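Local coordinates for MOG1 protein (Saccharomyces cerevisiae, PDB 1JHS), which binds the Ran GTPase Gsp1 and takes part in nuclear protein import and poly(A)+ mRNA export, at residues V59-T64 with T138-S143. The protein carries 1 engineered substitution. Sequence-based numbering, arbitrary orientation.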
ATOM      1  N   VAL A  59       4.804   3.637  -3.910  1.00  9.85           N
ATOM      2  CA  VAL A  59       4.809   2.710  -5.038  1.00 10.10           C
ATOM      3  C   VAL A  59       6.291   2.443  -5.170  1.00 10.87           C
ATOM      4  O   VAL A  59       7.094   3.388  -5.180  1.00 10.55           O
ATOM      5  CB  VAL A  59       4.282   3.375  -6.335  1.00 10.34           C
ATOM      6  CG1 VAL A  59       4.387   2.399  -7.490  1.00 10.67           C
ATOM      7  CG2 VAL A  59       2.835   3.807  -6.152  1.00 10.42           C
ATOM      8  N   ASP A  60       6.676   1.179  -5.263  1.00 11.52           N
ATOM      9  CA  ASP A  60       8.096   0.863  -5.341  1.00 12.39           C
ATOM     10  C   ASP A  60       8.366  -0.147  -6.450  1.00 12.62           C
ATOM     11  O   ASP A  60       7.716  -1.187  -6.514  1.00 12.43           O
ATOM     12  CB  ASP A  60       8.556   0.285  -4.015  1.00 13.03           C
ATOM     13  CG  ASP A  60      10.029   0.550  -3.741  1.00 13.92           C
ATOM     14  OD1 ASP A  60      10.768   0.911  -4.691  1.00 13.97           O
ATOM     15  OD2 ASP A  60      10.439   0.399  -2.566  1.00 14.20           O
ATOM     16  N   LEU A  61       9.328   0.169  -7.313  1.00 13.04           N
ATOM     17  CA  LEU A  61       9.684  -0.723  -8.425  1.00 13.60           C
ATOM     18  C   LEU A  61      10.825  -1.591  -7.928  1.00 13.94           C
ATOM     19  O   LEU A  61      11.955  -1.110  -7.756  1.00 13.79           O
ATOM     20  CB  LEU A  61      10.130   0.103  -9.627  1.00 13.53           C
ATOM     21  CG  LEU A  61       9.103   1.132 -10.119  1.00 13.46           C
ATOM     22  CD1 LEU A  61       9.675   1.880 -11.334  1.00 13.53           C
ATOM     23  CD2 LEU A  61       7.795   0.432 -10.517  1.00 13.30           C
ATOM     24  N   LEU A  62      10.529  -2.866  -7.687  1.00 14.24           N
ATOM     25  CA  LEU A  62      11.520  -3.782  -7.151  1.00 14.92           C
ATOM     26  C   LEU A  62      11.885  -4.902  -8.122  1.00 15.59           C
ATOM     27  O   LEU A  62      11.177  -5.168  -9.078  1.00 15.31           O
ATOM     28  CB  LEU A  62      10.980  -4.386  -5.847  1.00 14.78           C
ATOM     29  CG  LEU A  62      10.580  -3.384  -4.739  1.00 14.73           C
ATOM     30  CD1 LEU A  62      10.001  -4.136  -3.529  1.00 15.63           C
ATOM     31  CD2 LEU A  62      11.816  -2.593  -4.320  1.00 15.33           C
ATOM     32  N   GLU A  63      13.000  -5.566  -7.875  1.00 16.90           N
ATOM     33  CA  GLU A  63      13.385  -6.677  -8.743  1.00 18.13           C
ATOM     34  C   GLU A  63      12.417  -7.821  -8.465  1.00 18.19           C
ATOM     35  O   GLU A  63      11.915  -7.960  -7.346  1.00 17.99           O
ATOM     36  CB  GLU A  63      14.778  -7.158  -8.397  1.00 19.43           C
ATOM     37  CG  GLU A  63      15.851  -6.137  -8.514  1.00 22.14           C
ATOM     38  CD  GLU A  63      17.163  -6.728  -8.035  1.00 23.53           C
ATOM     39  OE1 GLU A  63      17.309  -7.972  -8.195  1.00 24.37           O
ATOM     40  OE2 GLU A  63      18.027  -5.976  -7.505  1.00 24.63           O
ATOM     41  N   THR A  64      12.153  -8.643  -9.474  1.00 18.59           N
ATOM     42  CA  THR A  64      11.257  -9.775  -9.292  1.00 19.18           C
ATOM     43  C   THR A  64      11.835 -10.758  -8.269  1.00 19.47           C
ATOM     44  O   THR A  64      13.015 -11.079  -8.321  1.00 19.03           O
ATOM     45  CB  THR A  64      11.059 -10.571 -10.607  1.00 19.44           C
ATOM     46  OG1 THR A  64      10.523  -9.709 -11.622  1.00 20.35           O
ATOM     47  CG2 THR A  64      10.087 -11.736 -10.382  1.00 19.31           C
ATOM     48  N   THR A 138      10.316  -6.978 -13.040  1.00 14.37           N
ATOM     49  CA  THR A 138      10.021  -6.010 -11.999  1.00 13.15           C
ATOM     50  C   THR A 138       8.772  -6.412 -11.232  1.00 12.51           C
ATOM     51  O   THR A 138       7.770  -6.773 -11.838  1.00 11.89           O
ATOM     52  CB  THR A 138       9.807  -4.618 -12.612  1.00 13.36           C
ATOM     53  OG1 THR A 138      11.017  -4.191 -13.254  1.00 13.85           O
ATOM     54  CG2 THR A 138       9.407  -3.615 -11.547  1.00 12.94           C
ATOM     55  N   ASP A 139       8.852  -6.367  -9.902  1.00 11.52           N
ATOM     56  CA  ASP A 139       7.702  -6.641  -9.035  1.00 10.87           C
ATOM     57  C   ASP A 139       7.335  -5.253  -8.477  1.00 10.11           C
ATOM     58  O   ASP A 139       8.139  -4.640  -7.758  1.00  9.67           O
ATOM     59  CB  ASP A 139       8.080  -7.563  -7.856  1.00 11.26           C
ATOM     60  CG  ASP A 139       7.793  -9.036  -8.145  1.00 12.02           C
ATOM     61  OD1 ASP A 139       7.107  -9.313  -9.170  1.00 11.76           O
ATOM     62  OD2 ASP A 139       8.231  -9.911  -7.342  1.00 12.10           O
ATOM     63  N   VAL A 140       6.170  -4.735  -8.874  1.00  9.46           N
ATOM     64  CA  VAL A 140       5.722  -3.427  -8.366  1.00  8.64           C
ATOM     65  C   VAL A 140       5.013  -3.656  -7.028  1.00  8.66           C
ATOM     66  O   VAL A 140       4.052  -4.428  -6.974  1.00  8.48           O
ATOM     67  CB  VAL A 140       4.722  -2.774  -9.305  1.00  8.88           C
ATOM     68  CG1 VAL A 140       4.301  -1.389  -8.743  1.00  7.77           C
ATOM     69  CG2 VAL A 140       5.340  -2.645 -10.703  1.00  8.43           C
ATOM     70  N   VAL A 141       5.464  -2.979  -5.966  1.00  8.14           N
ATOM     71  CA  VAL A 141       4.821  -3.133  -4.655  1.00  7.98           C
ATOM     72  C   VAL A 141       4.211  -1.785  -4.241  1.00  8.38           C
ATOM     73  O   VAL A 141       4.898  -0.776  -4.173  1.00  8.07           O
ATOM     74  CB  VAL A 141       5.813  -3.642  -3.569  1.00  8.23           C
ATOM     75  CG1 VAL A 141       5.110  -3.766  -2.201  1.00  8.05           C
ATOM     76  CG2 VAL A 141       6.365  -5.025  -3.976  1.00  8.08           C
ATOM     77  N   ILE A 142       2.902  -1.783  -4.009  1.00  8.70           N
ATOM     78  CA  ILE A 142       2.211  -0.562  -3.597  1.00  8.69           C
ATOM     79  C   ILE A 142       1.840  -0.749  -2.132  1.00  8.90           C
ATOM     80  O   ILE A 142       1.194  -1.756  -1.792  1.00  9.08           O
ATOM     81  CB  ILE A 142       0.912  -0.321  -4.410  1.00  9.24           C
ATOM     82  CG1 ILE A 142       1.237  -0.189  -5.909  1.00  9.43           C
ATOM     83  CG2 ILE A 142       0.250   0.990  -3.953  1.00  9.19           C
ATOM     84  CD1 ILE A 142       0.032   0.221  -6.817  1.00 10.34           C
ATOM     85  N   SER A 143       2.273   0.173  -1.261  1.00  8.70           N
ATOM     86  CA  SER A 143       1.931   0.067   0.163  1.00  8.55           C
ATOM     87  C   SER A 143       1.191   1.319   0.612  1.00  8.29           C
ATOM     88  O   SER A 143       1.509   2.429   0.181  1.00  8.42           O
ATOM     89  CB  SER A 143       3.179  -0.156   1.056  1.00  8.40           C
ATOM     90  OG  SER A 143       4.263   0.730   0.786  1.00 10.01           O
TER
HETATM   91  O   HOH W   1       7.916  -9.857 -11.810  1.00 19.73           O
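Asp139 pairs with Leu62 across two antiparallel strands and also meets Thr64, where the first strand has just ended. Its backbone N donates to Leu62 O over 2.7 Å, and its O accepts from Leu62 N. The carboxylate of Asp139 lies against the backbone of Thr64, with OD2 3.6 Å from Thr64 CA. The two side chains cross at about a right angle. A water ties them together. It donates to Asp139 OD1 at 2.8 Å. It also bonds to Thr64 OG1 (2.6 Å) and reaches Thr138 O weakly. Asp139 OD1 also forms a salt bridge with Arg132 NE, and OD2 accepts hydrogen bonds from His77 NE2 and Val65 N. These partners would be expected to favour the charged carboxylate. An alanine in place of Asp139 would probably leave Arg132 without this charged partner and free His77 and the water to shift.

Val59 and Val141 bury the next largest areas. Val59 has CG1 anti to its backbone N (chi1 177°), and this methyl meets Val140 CG1 at 4.0 Å. Leu61 CD2 touches Val140 CG2 on the same face. On the other face Val141 CG2 lies 3.8 Å from Leu62 CD1. Asp60 and Val141 form the second hydrogen-bonded pair, N and O of each bonding to the other.

The pairing joins the central strand 138-147 to its neighbour 56-63 in the seven-stranded antiparallel sheet. Both segments lie within the Mog1 family region, and the sheet carries helices on both faces. Strands 34-39 and 124-133 continue it on either side. Helix 70-83 packs on the face of Leu62 and Val141, through His77 and Leu81. Helix 163-178 meets Ile142 on the opposite face.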